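Local coordinates for 3-oxosteroid 1-dehydrogenase (Sterolibacterium denitrificans, PDB 7P18), which probably introduces a C1–C2 double bond into the A ring of 3-oxosteroids, using FAD as cofactor and passing the electrons to an acceptor, at residues I63-S66 / F67-L71; V82-D85 / R86-Y90; N210-A213 / A214-H218; P95-V98 / E99-A103. All blocks are in the same frame, centred on the assembly; numbering follows the deposited sequence. Where two conformers were deposited one is given.

Contact 1: I63-S66 / F67-L71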
# COMPACT_ATOMS: atom_id res chain seq x y z
N ILE A 63 21.20 9.60 -8.77
CA ILE A 63 21.17 11.08 -8.77
C ILE A 63 21.47 11.57 -7.35
O ILE A 63 21.38 10.79 -6.37
CB ILE A 63 19.83 11.60 -9.31
CG1 ILE A 63 18.63 11.13 -8.47
CG2 ILE A 63 19.69 11.23 -10.78
CD1 ILE A 63 17.36 11.86 -8.81
N LYS A 64 21.78 12.85 -7.22
CA LYS A 64 22.17 13.35 -5.89
C LYS A 64 20.92 13.72 -5.08
O LYS A 64 19.94 14.23 -5.64
CB LYS A 64 23.20 14.49 -5.96
CG LYS A 64 24.31 14.40 -4.90
CD LYS A 64 25.19 13.13 -4.96
CE LYS A 64 26.01 12.91 -3.70
NZ LYS A 64 27.06 11.85 -3.90
N ASP A 65 21.01 13.47 -3.79
CA ASP A 65 19.94 13.74 -2.80
C ASP A 65 20.63 14.17 -1.50
O ASP A 65 21.88 14.13 -1.40
CB ASP A 65 19.08 12.49 -2.61
CG ASP A 65 17.70 12.77 -2.04
OD1 ASP A 65 17.37 13.95 -1.82
OD2 ASP A 65 16.98 11.77 -1.77
N SER A 66 19.84 14.59 -0.53
CA SER A 66 20.38 15.06 0.76
C SER A 66 19.30 15.05 1.80
O SER A 66 18.11 15.20 1.45
CB SER A 66 20.97 16.46 0.65
OG SER A 66 20.03 17.44 0.29
N PHE A 67 19.74 14.92 3.04
CA PHE A 67 18.91 15.02 4.24
C PHE A 67 18.10 16.32 4.18
O PHE A 67 16.87 16.31 4.42
CB PHE A 67 19.81 14.95 5.47
CG PHE A 67 19.06 14.99 6.78
CD1 PHE A 67 18.73 16.20 7.36
CD2 PHE A 67 18.71 13.82 7.42
CE1 PHE A 67 18.07 16.25 8.58
CE2 PHE A 67 18.03 13.85 8.63
CZ PHE A 67 17.72 15.07 9.21
N ASP A 68 18.75 17.45 3.91
CA ASP A 68 18.04 18.76 3.99
C ASP A 68 16.98 18.88 2.88
O ASP A 68 15.90 19.44 3.15
CB ASP A 68 19.01 19.93 3.92
CG ASP A 68 18.37 21.23 4.36
OD1 ASP A 68 17.85 21.27 5.49
OD2 ASP A 68 18.30 22.13 3.52
N GLU A 69 17.24 18.40 1.67
CA GLU A 69 16.21 18.42 0.59
C GLU A 69 15.00 17.56 1.01
O GLU A 69 13.84 18.01 0.79
CB GLU A 69 16.79 17.94 -0.74
CG GLU A 69 17.67 18.95 -1.44
CD GLU A 69 18.48 18.29 -2.52
OE1 GLU A 69 19.36 17.47 -2.17
OE2 GLU A 69 18.16 18.52 -3.71
N ALA A 70 15.24 16.36 1.55
CA ALA A 70 14.21 15.41 1.99
C ALA A 70 13.40 16.03 3.13
O ALA A 70 12.16 15.84 3.17
CB ALA A 70 14.82 14.08 2.34
N LEU A 71 14.05 16.76 4.02
CA LEU A 71 13.33 17.43 5.14
C LEU A 71 12.46 18.55 4.57
O LEU A 71 11.31 18.70 5.01
CB LEU A 71 14.31 17.95 6.20
CG LEU A 71 13.65 18.68 7.37
CD1 LEU A 71 12.77 17.73 8.18
CD2 LEU A 71 14.69 19.33 8.28
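The backbone passes from an extended loop into helix 67-78 at S66, whose carbonyl O receives A70 N (3.1 Å) as the first turn closes. S66 is the N-cap: its OG accepts a long bond from E69 N (3.3 Å, 159° at the hydrogen) and donates a short one of 2.5 Å to E69 OE1, entering on the anti lone pair, away from the other carboxylate oxygen. A chi1 of 63° turns OG back over the first turn, where both E69 groups meet it. E69 in turn lays its chain along this hydroxyl, CG lying 3.3 Å from S66 OG. With only a methyl at S66, as in alanine, E69 N would probably lose its capping acceptor and E69 OE1 its hydroxyl donor, leaving the carboxylate freer to turn. A second acid stands close by, D65 OD1 being 4.1 Å from E69 OE1, with the two carboxylate planes 77° apart. Their like charges are probably offset by salt bridges from D65 to R130 and from E69 to K126, while D65 OD2 takes N57 N. S66 N also makes a weak bond to D65 OD1. Beyond the cap, A70 touches P56 and R130 in nearby loops, while F67 and A70 pack on L91 and L71 on L88, seating the start of this helix against helix 84-104.

Contact 2: V82-D85 / R86-Y90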
# COMPACT_ATOMS: atom_id res chain seq x y z
N VAL A 82 2.86 16.93 11.95
CA VAL A 82 3.75 15.89 12.53
C VAL A 82 4.91 16.59 13.24
O VAL A 82 5.54 17.49 12.63
CB VAL A 82 4.24 14.94 11.42
CG1 VAL A 82 5.27 13.96 11.91
CG2 VAL A 82 3.07 14.20 10.78
N ALA A 83 5.25 16.14 14.43
CA ALA A 83 6.41 16.65 15.20
C ALA A 83 7.66 16.60 14.32
O ALA A 83 7.97 15.56 13.73
CB ALA A 83 6.59 15.87 16.48
N GLU A 84 8.39 17.70 14.22
CA GLU A 84 9.56 17.73 13.31
C GLU A 84 10.56 16.64 13.68
O GLU A 84 11.21 16.08 12.76
CB GLU A 84 10.19 19.13 13.26
CG GLU A 84 11.33 19.22 12.26
CD GLU A 84 12.10 20.53 12.32
OE1 GLU A 84 12.83 20.72 13.32
OE2 GLU A 84 11.97 21.32 11.38
N ASP A 85 10.74 16.32 14.96
CA ASP A 85 11.76 15.33 15.37
C ASP A 85 11.41 13.95 14.79
O ASP A 85 12.32 13.14 14.60
CB ASP A 85 12.01 15.29 16.87
CG ASP A 85 10.87 14.86 17.76
OD1 ASP A 85 9.74 14.70 17.25
OD2 ASP A 85 11.10 14.70 19.00
N ARG A 86 10.14 13.66 14.54
CA ARG A 86 9.75 12.39 13.88
C ARG A 86 10.18 12.42 12.41
O ARG A 86 10.56 11.38 11.90
CB ARG A 86 8.24 12.18 13.94
CG ARG A 86 7.70 11.92 15.34
CD ARG A 86 6.20 11.83 15.35
NE ARG A 86 5.77 10.65 14.61
CZ ARG A 86 4.53 10.46 14.12
NH1 ARG A 86 3.59 11.38 14.25
NH2 ARG A 86 4.27 9.35 13.45
N LEU A 87 10.03 13.54 11.72
CA LEU A 87 10.52 13.69 10.32
C LEU A 87 12.04 13.53 10.29
O LEU A 87 12.54 12.79 9.39
CB LEU A 87 10.14 15.05 9.75
CG LEU A 87 8.65 15.40 9.76
CD1 LEU A 87 8.46 16.75 9.12
CD2 LEU A 87 7.84 14.37 9.02
N LEU A 88 12.76 14.18 11.21
CA LEU A 88 14.24 14.04 11.27
C LEU A 88 14.60 12.58 11.49
O LEU A 88 15.50 12.07 10.82
CB LEU A 88 14.82 14.91 12.40
CG LEU A 88 14.54 16.41 12.27
CD1 LEU A 88 14.96 17.14 13.55
CD2 LEU A 88 15.24 16.99 11.06
N ALA A 89 13.91 11.93 12.42
CA ALA A 89 14.18 10.52 12.78
C ALA A 89 13.94 9.60 11.57
O ALA A 89 14.74 8.65 11.34
CB ALA A 89 13.35 10.15 13.97
N TYR A 90 12.88 9.86 10.81
CA TYR A 90 12.56 9.03 9.61
C TYR A 90 13.72 9.14 8.61
O TYR A 90 14.20 8.13 8.07
CB TYR A 90 11.24 9.44 8.96
CG TYR A 90 10.95 8.56 7.77
CD1 TYR A 90 10.57 7.23 7.96
CD2 TYR A 90 11.12 8.99 6.47
CE1 TYR A 90 10.32 6.38 6.89
CE2 TYR A 90 10.90 8.15 5.39
CZ TYR A 90 10.50 6.84 5.60
OH TYR A 90 10.24 5.98 4.58
O HOH W 1 3.77 13.96 15.84
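The first turn of helix 84-104, with A83 at the N-cap, is closed by R86 N bonding back to A83 O (3.0 Å), and regular helical bonds follow from L88 N to E84 O and from A89 N to D85 O. The alanine offers no side-chain cap. A water accepts from both A83 N and R86 NH1, each at 3.0 Å, bridging the arginine to the backbone just ahead of the helix. The water lies in the guanidinium plane at its edge. V82 CG1 comes over one face of the same group, 3.9 Å from R86 NH1, the two side chains crossing at about a right angle. A bend at chi3 (66°) brings the guanidinium across V82 CG1, and NH2 reaches A529 O in a loop. V82 CG1 serves a second neighbour, L87 CD2, also at 3.9 Å, while L88 CD1 passes E84 OE1 at 4.2 Å. A leucine in place of R86 would probably leave the water without its arginine donor, break the link to A83 N and deprive A529 O of this N-H. E84 forms a salt bridge with K75 of helix 67-78. The acids E84 and D85 at the helix start would suit the positive end of the helix dipole, and the buried guanidinium is held by a methyl on its face and by hydrogen-bond partners of two N-H groups.

Contact 3: N210-A213 / A214-H218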
# COMPACT_ATOMS: atom_id res chain seq x y z
N ASN A 210 5.25 -9.64 -1.74
CA ASN A 210 5.41 -11.09 -1.44
C ASN A 210 6.89 -11.41 -1.26
O ASN A 210 7.24 -12.23 -0.38
CB ASN A 210 4.72 -11.93 -2.52
CG ASN A 210 3.72 -12.92 -1.97
OD1 ASN A 210 3.65 -14.03 -2.46
ND2 ASN A 210 2.94 -12.55 -0.97
N ALA A 211 7.79 -10.79 -2.03
CA ALA A 211 9.25 -10.94 -1.82
C ALA A 211 9.62 -10.38 -0.45
O ALA A 211 10.37 -10.98 0.29
CB ALA A 211 10.04 -10.28 -2.91
N MET A 212 9.06 -9.23 -0.12
CA MET A 212 9.33 -8.54 1.16
C MET A 212 8.93 -9.44 2.33
O MET A 212 9.76 -9.67 3.22
CB MET A 212 8.57 -7.21 1.19
CG MET A 212 8.75 -6.43 2.46
SD MET A 212 7.83 -4.89 2.37
CE MET A 212 6.16 -5.51 2.43
N ALA A 213 7.69 -9.95 2.34
CA ALA A 213 7.15 -10.78 3.43
C ALA A 213 7.87 -12.12 3.50
O ALA A 213 8.23 -12.56 4.62
CB ALA A 213 5.65 -10.93 3.28
N ALA A 214 8.13 -12.76 2.37
CA ALA A 214 8.91 -14.03 2.32
C ALA A 214 10.30 -13.80 2.89
O ALA A 214 10.76 -14.59 3.76
CB ALA A 214 9.01 -14.50 0.89
N GLY A 215 10.98 -12.75 2.39
CA GLY A 215 12.36 -12.43 2.84
C GLY A 215 12.43 -12.15 4.33
O GLY A 215 13.36 -12.63 4.97
N LEU A 216 11.46 -11.41 4.89
CA LEU A 216 11.48 -11.08 6.34
C LEU A 216 11.15 -12.36 7.13
O LEU A 216 11.76 -12.59 8.20
CB LEU A 216 10.51 -9.94 6.64
CG LEU A 216 10.95 -8.57 6.08
CD1 LEU A 216 9.80 -7.57 6.16
CD2 LEU A 216 12.15 -8.05 6.86
N ARG A 217 10.26 -13.20 6.60
CA ARG A 217 9.95 -14.48 7.30
C ARG A 217 11.23 -15.31 7.37
O ARG A 217 11.52 -15.86 8.43
CB ARG A 217 8.82 -15.25 6.63
CG ARG A 217 8.47 -16.53 7.37
CD ARG A 217 7.76 -16.23 8.66
NE ARG A 217 7.51 -17.37 9.53
CZ ARG A 217 8.38 -17.87 10.42
NH1 ARG A 217 9.60 -17.38 10.53
NH2 ARG A 217 8.02 -18.90 11.16
N HIS A 218 11.97 -15.38 6.28
CA HIS A 218 13.24 -16.14 6.17
C HIS A 218 14.25 -15.62 7.20
O HIS A 218 14.86 -16.42 7.88
CB HIS A 218 13.77 -16.07 4.75
CG HIS A 218 15.05 -16.82 4.59
ND1 HIS A 218 15.09 -18.21 4.54
CD2 HIS A 218 16.32 -16.39 4.49
CE1 HIS A 218 16.35 -18.60 4.41
NE2 HIS A 218 17.12 -17.50 4.40
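Four backbone bonds carry the contact, A214 N to N210 O, G215 N to A211 O, L216 N to M212 O and R217 N to A213 O, an unbroken run of i to i+4 pairs inside helix 208-222. The shortest, G215 N to A211 O, measures 2.8 Å. At the start of the run the buried N210 amide is fixed from outside, ND2 donating to R150 O and A47 O and OD1 accepting from R206. Further along, R217 makes a cation-pi contact with Y42. A214 CB sits 3.1 Å from N210 O, and A211 and A214 rest on F137 of strand 131-138. On another flank M212 and L216, one turn apart, project together, with M212 CG 4.0 Å from L216 CD1; the methionine was modelled in two conformers, and the details of its contacts are less certain. This pair packs on A17 of helix 17-28, and L216 also on M20 and L21. In the conformer described, M212 further touches S46, an FAD-binding residue, its side chain about 6 Å from the cofactor at the nearest atoms: second-shell helix packing of a Rossmann-type FAD-binding fold, beside a probable GxGxxA turn.

Contact 4: P95-V98 / E99-A103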
# COMPACT_ATOMS: atom_id res chain seq x y z
N PRO A 95 17.44 5.14 5.53
CA PRO A 95 18.58 4.55 4.82
C PRO A 95 19.31 3.47 5.63
O PRO A 95 19.82 2.48 5.04
CB PRO A 95 19.53 5.74 4.53
CG PRO A 95 18.66 6.98 4.74
CD PRO A 95 17.53 6.62 5.65
N GLN A 96 19.38 3.66 6.94
CA GLN A 96 20.08 2.71 7.84
C GLN A 96 19.30 1.39 7.89
O GLN A 96 19.95 0.32 7.86
CB GLN A 96 20.25 3.31 9.22
CG GLN A 96 21.18 4.51 9.27
CD GLN A 96 21.30 4.98 10.70
OE1 GLN A 96 20.52 4.57 11.55
NE2 GLN A 96 22.21 5.89 10.95
N MET A 97 17.97 1.48 7.89
CA MET A 97 17.07 0.29 7.92
C MET A 97 17.27 -0.51 6.62
O MET A 97 17.47 -1.71 6.73
CB MET A 97 15.62 0.70 8.15
CG MET A 97 14.60 -0.47 8.07
SD MET A 97 14.13 -0.82 6.38
CE MET A 97 13.22 0.64 5.90
N VAL A 98 17.32 0.12 5.45
CA VAL A 98 17.52 -0.65 4.19
C VAL A 98 18.94 -1.22 4.13
O VAL A 98 19.11 -2.38 3.67
CB VAL A 98 17.15 0.18 2.96
CG1 VAL A 98 17.61 -0.44 1.65
CG2 VAL A 98 15.64 0.38 2.96
N GLU A 99 19.96 -0.46 4.55
CA GLU A 99 21.34 -1.03 4.55
C GLU A 99 21.40 -2.24 5.47
O GLU A 99 22.13 -3.19 5.13
CB GLU A 99 22.38 0.00 4.99
CG GLU A 99 22.69 1.01 3.92
CD GLU A 99 23.82 1.96 4.30
OE1 GLU A 99 24.75 1.54 5.01
OE2 GLU A 99 23.79 3.08 3.83
N TYR A 100 20.69 -2.19 6.59
CA TYR A 100 20.61 -3.27 7.58
C TYR A 100 19.99 -4.51 6.92
O TYR A 100 20.57 -5.60 7.07
CB TYR A 100 19.81 -2.87 8.83
CG TYR A 100 19.37 -4.04 9.67
CD1 TYR A 100 20.27 -4.83 10.36
CD2 TYR A 100 18.02 -4.40 9.74
CE1 TYR A 100 19.86 -5.95 11.09
CE2 TYR A 100 17.60 -5.49 10.46
CZ TYR A 100 18.51 -6.27 11.16
OH TYR A 100 18.04 -7.34 11.88
N ILE A 101 18.86 -4.35 6.24
CA ILE A 101 18.25 -5.48 5.48
C ILE A 101 19.31 -6.05 4.53
O ILE A 101 19.54 -7.28 4.56
CB ILE A 101 16.99 -5.06 4.72
CG1 ILE A 101 15.84 -4.73 5.68
CG2 ILE A 101 16.63 -6.16 3.74
CD1 ILE A 101 14.57 -4.25 5.02
N ASN A 102 19.91 -5.21 3.69
CA ASN A 102 20.77 -5.67 2.58
C ASN A 102 22.00 -6.42 3.12
O ASN A 102 22.39 -7.41 2.50
CB ASN A 102 21.17 -4.54 1.65
CG ASN A 102 20.05 -4.08 0.76
OD1 ASN A 102 19.00 -4.73 0.70
ND2 ASN A 102 20.25 -2.92 0.15
N ALA A 103 22.54 -6.01 4.26
CA ALA A 103 23.79 -6.59 4.83
C ALA A 103 23.45 -7.85 5.63
O ALA A 103 24.33 -8.68 5.79
CB ALA A 103 24.53 -5.57 5.67
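The Y100 ring turns an edge to M97 O, which lies near the ring plane at 4.1 Å from Y100 CD2, and R25 makes a cation-pi contact with the ring. Its first torsion (163°) sets CG roughly opposite the backbone N and sends the ring toward helix 17-28, where D28 bonds its hydroxyl. The second flat group, the N102 amide, lies alongside V98: ND2 is 3.9 Å from V98 CG1, and CG is 3.5 Å from V98 O, the carbonyl that accepts N102 N. The amide oxygen is taken by Y109 N outside the helix. M97 and I101 lie next to each other; the bends of M97 at chi2 and chi3 bring its SD to 3.7 Å from I101 CD1. E99 extends past P95, and E99 CG is 3.4 Å from P95 O. Neither P95 N nor Q96 N bonds to the preceding turn, and helix 84-104 is kinked there; the i to i+4 ladder is regular from the bond of E99 N to P95 O (3.0 Å) onward. M97 packs on M547, T548 and F551 of helix 543-559, while M97, Y100 and I101 all meet L21, so this part of the helix is wedged between helices 543-559 and 17-28.

In the fold
Contacts 2 and 4 are the beginning and a later part of helix 84-104; contact 1 caps the preceding helix 67-78, and the two helices meet directly where F67 CZ lies 3.6 Å from L88 CD2. Contacts 1, 2 and 4 are partly buried, while every touching residue of contact 3 is buried, nearest the FAD. The chemistry follows place: charged and hydroxyl groups dominate the helix start of contact 1, a guanidinium and a water that of contact 2, whereas contacts 3 and 4 rely on backbone bonds with a methionine paired to an aliphatic residue one turn on. Both of these lean on L21 of helix 17-28, although they do not touch each other.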